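Local coordinates for protein pectinesterase (Daucus carota, PDB 1GQ8) that hydrolyses the methyl esters of galacturonic acid units in pectin, releasing methanol and so helping to remodel the plant cell wall, at residues 222-227 / 247-252; 153-157 / 181-185. All blocks are in the same frame, centred on the assembly; numbering follows the deposited sequence.

Overall arrangement
Following the chain from the N terminus, strand 151-154 of one parallel sheet runs out into the turn 155-157; the chain then makes a further circuit, through strands 159-161, 164-168 and 171-174, before 181-185 returns beside it and closes contact 2. Strands 198-202 and 205-208 follow, and only then does contact 1 open, at 222-227, to be closed by 247-252 after strands 232-236 and 239-240. The two loops therefore lie in series, their centres about 11 Å apart. Strands 183-188 and 221-224, neighbours in one sheet, link them through Tyr-222 and Val-185, and the salt bridge between Arg-225 and Asp-157 joins them directly in the active site.

Contact 1: residues 222-227 / 247-252; sequences YLGRPW and AGWFPW
Segments 222-227 and 247-252 run side by side in nearly the same direction, 24° apart, with Gly-224 beside Trp-249 and Arg-225 beside Phe-250 (CA-CA 5.4 and 5.0 Å). Two backbone hydrogen bonds set the register: Leu-223 N to Gly-248 O (3.0 Å) and Phe-250 N to Gly-224 O (3.1 Å). Leu-223 O is hydrogen-bonded to Thr-186 OG1, and the Tyr-222 backbone pairs with Asn-183 and Val-185. Phi/psi of 167/171 at Gly-224 would jam a side chain against the preceding carbonyl; positive phi suits Gly-248. Arg-225 CA makes a CH...O contact with Phe-250 O at 3.3 Å. In this right-handed parallel beta-helix, the pairing joins strand 221-224, which turns a corner at Leu-223, to the loop between strands 239-240 and 262-266. Arg-225 is p at chi1, then extended; Trp-252 CZ3 lies over one guanidinium face, 3.6 Å from Arg-225 NE, while NH2 forms a salt bridge with the nucleophile Asp-157. Its NH1 donates to a water (2.9 Å) that donates to Pro-251 O (2.9 Å) and Trp-252 O (3.2 Å). By similarity, Arg-225 and Trp-227 bind substrate; Trp-227 CA sits over the six-membered ring of Trp-252, 4.2 Å from its centroid. Leu-223 CB covers that of Trp-249 (m) at 3.7 Å, the indole NE1 being satisfied by Glu-265. Beside Met-184, Phe-250 (t) CB lies 4.1 Å from the Tyr-222 (m) ring centroid, over its face.

Contact 2: residues 153-157 / 181-185; sequences AGTVD and QKNMV
Met-184, Thr-155 and Val-156 bury the most surface here. Strand 153-154 gives way to a turn at 155-157, whose backbone meets 183-184 with Val-156 beside Asn-183 and Asp-157 beside Met-184 (CA-CA 4.7 and 4.9 Å). Met-184 N donates to Thr-155 O at 3.0 Å. Phi/psi of -126/-83 at Thr-155 and 50/48 at Asp-157 bend the chain sharply. The flexible Met-184 side chain, m at chi1 and chi2, leads away from the turn, though its CB lies 3.5 Å from Asp-157 OD1. Thr-155 (p) CB lies 3.2 Å from Asn-183 OD1, a buried oxygen without a hydrogen-bond partner in the model, whereas Asn-183 ND2 is satisfied by Arg-175 O and Thr-221 OG1. Thr-155 OG1 reaches a water at 2.7 Å that donates to Gln-181 OE1 (2.9 Å), which also accepts from Gly-178. Val-156, small and branched, points CB away yet brings CG2 3.6 Å from Lys-182 O. Asp-157 (m) OD2 forms a salt bridge with Arg-225, near the proton donor Asp-136; the turn thus presents the nucleophile of the aspartyl-esterase active site, on the parallel beta-helix characteristic of pectinesterases.

Contact 1: residues 222-227 / 247-252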
loop_
_atom_site.group_PDB
_atom_site.type_symbol
_atom_site.label_atom_id
_atom_site.label_comp_id
_atom_site.label_asym_id
_atom_site.label_seq_id
_atom_site.Cartn_x
_atom_site.Cartn_y
_atom_site.Cartn_z
ATOM N N TYR A 222 -11.586 -8.591 8.267
ATOM C CA TYR A 222 -12.444 -7.413 8.082
ATOM C C TYR A 222 -11.771 -6.380 7.168
ATOM O O TYR A 222 -10.555 -6.420 6.970
ATOM C CB TYR A 222 -12.754 -6.749 9.435
ATOM C CG TYR A 222 -13.438 -7.642 10.450
ATOM C CD1 TYR A 222 -12.707 -8.554 11.213
ATOM C CD2 TYR A 222 -14.821 -7.583 10.642
ATOM C CE1 TYR A 222 -13.337 -9.386 12.147
ATOM C CE2 TYR A 222 -15.459 -8.411 11.571
ATOM C CZ TYR A 222 -14.713 -9.309 12.319
ATOM O OH TYR A 222 -15.339 -10.127 13.238
ATOM N N LEU A 223 -12.561 -5.459 6.614
ATOM C CA LEU A 223 -12.026 -4.415 5.737
ATOM C C LEU A 223 -11.191 -3.368 6.497
ATOM O O LEU A 223 -10.342 -2.701 5.898
ATOM C CB LEU A 223 -13.165 -3.733 4.955
ATOM C CG LEU A 223 -13.899 -4.608 3.920
ATOM C CD1 LEU A 223 -15.176 -3.907 3.436
ATOM C CD2 LEU A 223 -12.972 -4.901 2.738
ATOM N N GLY A 224 -11.420 -3.225 7.808
ATOM C CA GLY A 224 -10.648 -2.265 8.597
ATOM C C GLY A 224 -11.161 -1.930 9.999
ATOM O O GLY A 224 -12.254 -2.357 10.381
ATOM N N ARG A 225 -10.352 -1.192 10.768
ATOM C CA ARG A 225 -10.700 -0.729 12.126
ATOM C C ARG A 225 -10.141 0.700 12.301
ATOM O O ARG A 225 -9.075 1.021 11.778
ATOM C CB ARG A 225 -10.159 -1.688 13.216
ATOM C CG ARG A 225 -8.647 -1.979 13.223
ATOM C CD ARG A 225 -8.274 -2.877 14.424
ATOM N NE ARG A 225 -6.848 -3.211 14.480
ATOM C CZ ARG A 225 -6.253 -3.814 15.508
ATOM N NH1 ARG A 225 -6.954 -4.154 16.582
ATOM N NH2 ARG A 225 -4.949 -4.080 15.466
ATOM N N PRO A 226 -10.859 1.578 13.037
ATOM C CA PRO A 226 -10.445 2.975 13.260
ATOM C C PRO A 226 -9.309 3.308 14.236
ATOM O O PRO A 226 -9.545 3.548 15.420
ATOM C CB PRO A 226 -11.755 3.653 13.655
ATOM C CG PRO A 226 -12.426 2.583 14.470
ATOM C CD PRO A 226 -12.176 1.316 13.649
ATOM N N TRP A 227 -8.086 3.359 13.710
ATOM C CA TRP A 227 -6.885 3.669 14.492
ATOM C C TRP A 227 -6.988 5.053 15.147
ATOM O O TRP A 227 -6.625 5.221 16.316
ATOM C CB TRP A 227 -5.650 3.591 13.573
ATOM C CG TRP A 227 -4.301 3.771 14.241
ATOM C CD1 TRP A 227 -4.004 3.613 15.567
ATOM C CD2 TRP A 227 -3.058 4.086 13.590
ATOM N NE1 TRP A 227 -2.656 3.809 15.781
ATOM C CE2 TRP A 227 -2.053 4.101 14.585
ATOM C CE3 TRP A 227 -2.697 4.357 12.261
ATOM C CZ2 TRP A 227 -0.708 4.375 14.293
ATOM C CZ3 TRP A 227 -1.357 4.630 11.969
ATOM C CH2 TRP A 227 -0.381 4.637 12.984
ATOM N N ALA A 247 -20.131 -8.494 8.914
ATOM C CA ALA A 247 -20.144 -7.244 9.677
ATOM C C ALA A 247 -19.372 -6.157 8.922
ATOM O O ALA A 247 -19.629 -4.964 9.097
ATOM C CB ALA A 247 -19.531 -7.463 11.065
ATOM N N GLY A 248 -18.410 -6.582 8.104
ATOM C CA GLY A 248 -17.625 -5.651 7.306
ATOM C C GLY A 248 -16.475 -4.915 7.979
ATOM O O GLY A 248 -15.341 -4.943 7.483
ATOM N N TRP A 249 -16.761 -4.251 9.097
ATOM C CA TRP A 249 -15.748 -3.483 9.822
ATOM C C TRP A 249 -15.688 -3.872 11.313
ATOM O O TRP A 249 -16.656 -4.423 11.855
ATOM C CB TRP A 249 -16.028 -1.984 9.629
ATOM C CG TRP A 249 -16.259 -1.607 8.170
ATOM C CD1 TRP A 249 -17.413 -1.768 7.451
ATOM C CD2 TRP A 249 -15.297 -1.054 7.257
ATOM N NE1 TRP A 249 -17.229 -1.353 6.151
ATOM C CE2 TRP A 249 -15.941 -0.910 6.005
ATOM C CE3 TRP A 249 -13.954 -0.668 7.375
ATOM C CZ2 TRP A 249 -15.284 -0.395 4.878
ATOM C CZ3 TRP A 249 -13.301 -0.156 6.251
ATOM C CH2 TRP A 249 -13.970 -0.024 5.021
ATOM N N PHE A 250 -14.562 -3.572 11.967
ATOM C CA PHE A 250 -14.315 -3.948 13.371
ATOM C C PHE A 250 -13.943 -2.760 14.283
ATOM O O PHE A 250 -13.211 -1.859 13.875
ATOM C CB PHE A 250 -13.189 -5.002 13.369
ATOM C CG PHE A 250 -13.065 -5.795 14.640
ATOM C CD1 PHE A 250 -12.144 -5.431 15.617
ATOM C CD2 PHE A 250 -13.849 -6.928 14.845
ATOM C CE1 PHE A 250 -11.998 -6.189 16.782
ATOM C CE2 PHE A 250 -13.714 -7.693 16.006
ATOM C CZ PHE A 250 -12.785 -7.321 16.976
ATOM N N PRO A 251 -14.431 -2.752 15.542
ATOM C CA PRO A 251 -14.135 -1.662 16.485
ATOM C C PRO A 251 -12.667 -1.593 16.926
ATOM O O PRO A 251 -11.957 -2.597 16.895
ATOM C CB PRO A 251 -15.050 -1.966 17.677
ATOM C CG PRO A 251 -16.114 -2.870 17.112
ATOM C CD PRO A 251 -15.336 -3.735 16.161
ATOM N N TRP A 252 -12.221 -0.411 17.349
ATOM C CA TRP A 252 -10.846 -0.243 17.818
ATOM C C TRP A 252 -10.796 -0.420 19.334
ATOM O O TRP A 252 -10.023 -1.233 19.849
ATOM C CB TRP A 252 -10.301 1.141 17.437
ATOM C CG TRP A 252 -8.925 1.419 17.990
ATOM C CD1 TRP A 252 -8.616 2.160 19.099
ATOM C CD2 TRP A 252 -7.680 0.929 17.478
ATOM N NE1 TRP A 252 -7.255 2.160 19.307
ATOM C CE2 TRP A 252 -6.657 1.412 18.326
ATOM C CE3 TRP A 252 -7.327 0.127 16.384
ATOM C CZ2 TRP A 252 -5.305 1.119 18.114
ATOM C CZ3 TRP A 252 -5.981 -0.165 16.173
ATOM C CH2 TRP A 252 -4.988 0.331 17.035
HETATM O O HOH W 1 -9.478 -3.705 17.863
#

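Contact 2: residues 153-157 / 181-185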
loop_
_atom_site.group_PDB
_atom_site.type_symbol
_atom_site.label_atom_id
_atom_site.label_comp_id
_atom_site.label_asym_id
_atom_site.label_seq_id
_atom_site.Cartn_x
_atom_site.Cartn_y
_atom_site.Cartn_z
ATOM N N ALA A 153 -0.035 -8.159 0.089
ATOM C CA ALA A 153 -0.462 -9.231 0.999
ATOM C C ALA A 153 -0.038 -8.981 2.458
ATOM O O ALA A 153 1.045 -8.452 2.711
ATOM C CB ALA A 153 0.101 -10.582 0.518
ATOM N N GLY A 154 -0.890 -9.379 3.406
ATOM C CA GLY A 154 -0.596 -9.193 4.823
ATOM C C GLY A 154 -1.664 -9.768 5.747
ATOM O O GLY A 154 -2.548 -10.497 5.287
ATOM N N THR A 155 -1.588 -9.451 7.043
ATOM C CA THR A 155 -2.565 -9.942 8.028
ATOM C C THR A 155 -3.232 -8.836 8.872
ATOM O O THR A 155 -4.333 -8.384 8.545
ATOM C CB THR A 155 -1.928 -10.989 8.990
ATOM O OG1 THR A 155 -0.753 -10.439 9.602
ATOM C CG2 THR A 155 -1.556 -12.256 8.225
ATOM N N VAL A 156 -2.563 -8.404 9.940
ATOM C CA VAL A 156 -3.083 -7.366 10.845
ATOM C C VAL A 156 -2.714 -5.925 10.437
ATOM O O VAL A 156 -1.537 -5.567 10.412
ATOM C CB VAL A 156 -2.575 -7.617 12.301
ATOM C CG1 VAL A 156 -3.062 -6.516 13.236
ATOM C CG2 VAL A 156 -3.062 -8.973 12.797
ATOM N N ASP A 157 -3.727 -5.107 10.133
ATOM C CA ASP A 157 -3.538 -3.705 9.728
ATOM C C ASP A 157 -2.499 -3.571 8.601
ATOM O O ASP A 157 -1.630 -2.694 8.674
ATOM C CB ASP A 157 -3.066 -2.845 10.925
ATOM C CG ASP A 157 -3.966 -2.968 12.157
ATOM O OD1 ASP A 157 -5.190 -3.151 12.000
ATOM O OD2 ASP A 157 -3.446 -2.855 13.294
ATOM N N GLN A 181 -5.491 -14.888 16.051
ATOM C CA GLN A 181 -5.473 -13.543 15.476
ATOM C C GLN A 181 -6.599 -13.288 14.473
ATOM O O GLN A 181 -7.166 -14.224 13.908
ATOM C CB GLN A 181 -4.131 -13.274 14.785
ATOM C CG GLN A 181 -2.921 -13.264 15.709
ATOM C CD GLN A 181 -1.681 -12.687 15.045
ATOM O OE1 GLN A 181 -1.217 -13.184 14.016
ATOM N NE2 GLN A 181 -1.140 -11.628 15.634
ATOM N N LYS A 182 -6.908 -12.007 14.265
ATOM C CA LYS A 182 -7.936 -11.573 13.316
ATOM C C LYS A 182 -7.304 -10.583 12.328
ATOM O O LYS A 182 -6.605 -9.657 12.745
ATOM C CB LYS A 182 -9.094 -10.888 14.053
ATOM C CG LYS A 182 -9.980 -11.834 14.848
ATOM C CD LYS A 182 -11.128 -11.090 15.512
ATOM C CE LYS A 182 -10.660 -10.286 16.714
ATOM N NZ LYS A 182 -10.203 -11.169 17.828
ATOM N N ASN A 183 -7.547 -10.776 11.029
ATOM C CA ASN A 183 -6.982 -9.901 9.994
ATOM C C ASN A 183 -7.783 -8.607 9.792
ATOM O O ASN A 183 -9.005 -8.602 9.937
ATOM C CB ASN A 183 -6.907 -10.629 8.638
ATOM C CG ASN A 183 -5.987 -11.846 8.655
ATOM O OD1 ASN A 183 -4.949 -11.848 9.313
ATOM N ND2 ASN A 183 -6.358 -12.877 7.900
ATOM N N MET A 184 -7.083 -7.525 9.447
ATOM C CA MET A 184 -7.694 -6.211 9.186
ATOM C C MET A 184 -6.989 -5.632 7.948
ATOM O O MET A 184 -5.802 -5.317 8.010
ATOM C CB MET A 184 -7.467 -5.248 10.364
ATOM C CG MET A 184 -7.923 -5.729 11.745
ATOM S SD MET A 184 -9.708 -5.688 12.011
ATOM C CE MET A 184 -9.907 -7.099 13.109
ATOM N N VAL A 185 -7.702 -5.478 6.834
ATOM C CA VAL A 185 -7.082 -4.951 5.613
ATOM C C VAL A 185 -6.525 -3.521 5.751
ATOM O O VAL A 185 -5.424 -3.241 5.270
ATOM C CB VAL A 185 -8.076 -5.012 4.410
ATOM C CG1 VAL A 185 -7.415 -4.478 3.132
ATOM C CG2 VAL A 185 -8.539 -6.457 4.195
HETATM O O HOH W 2 0.124 -11.613 11.911
#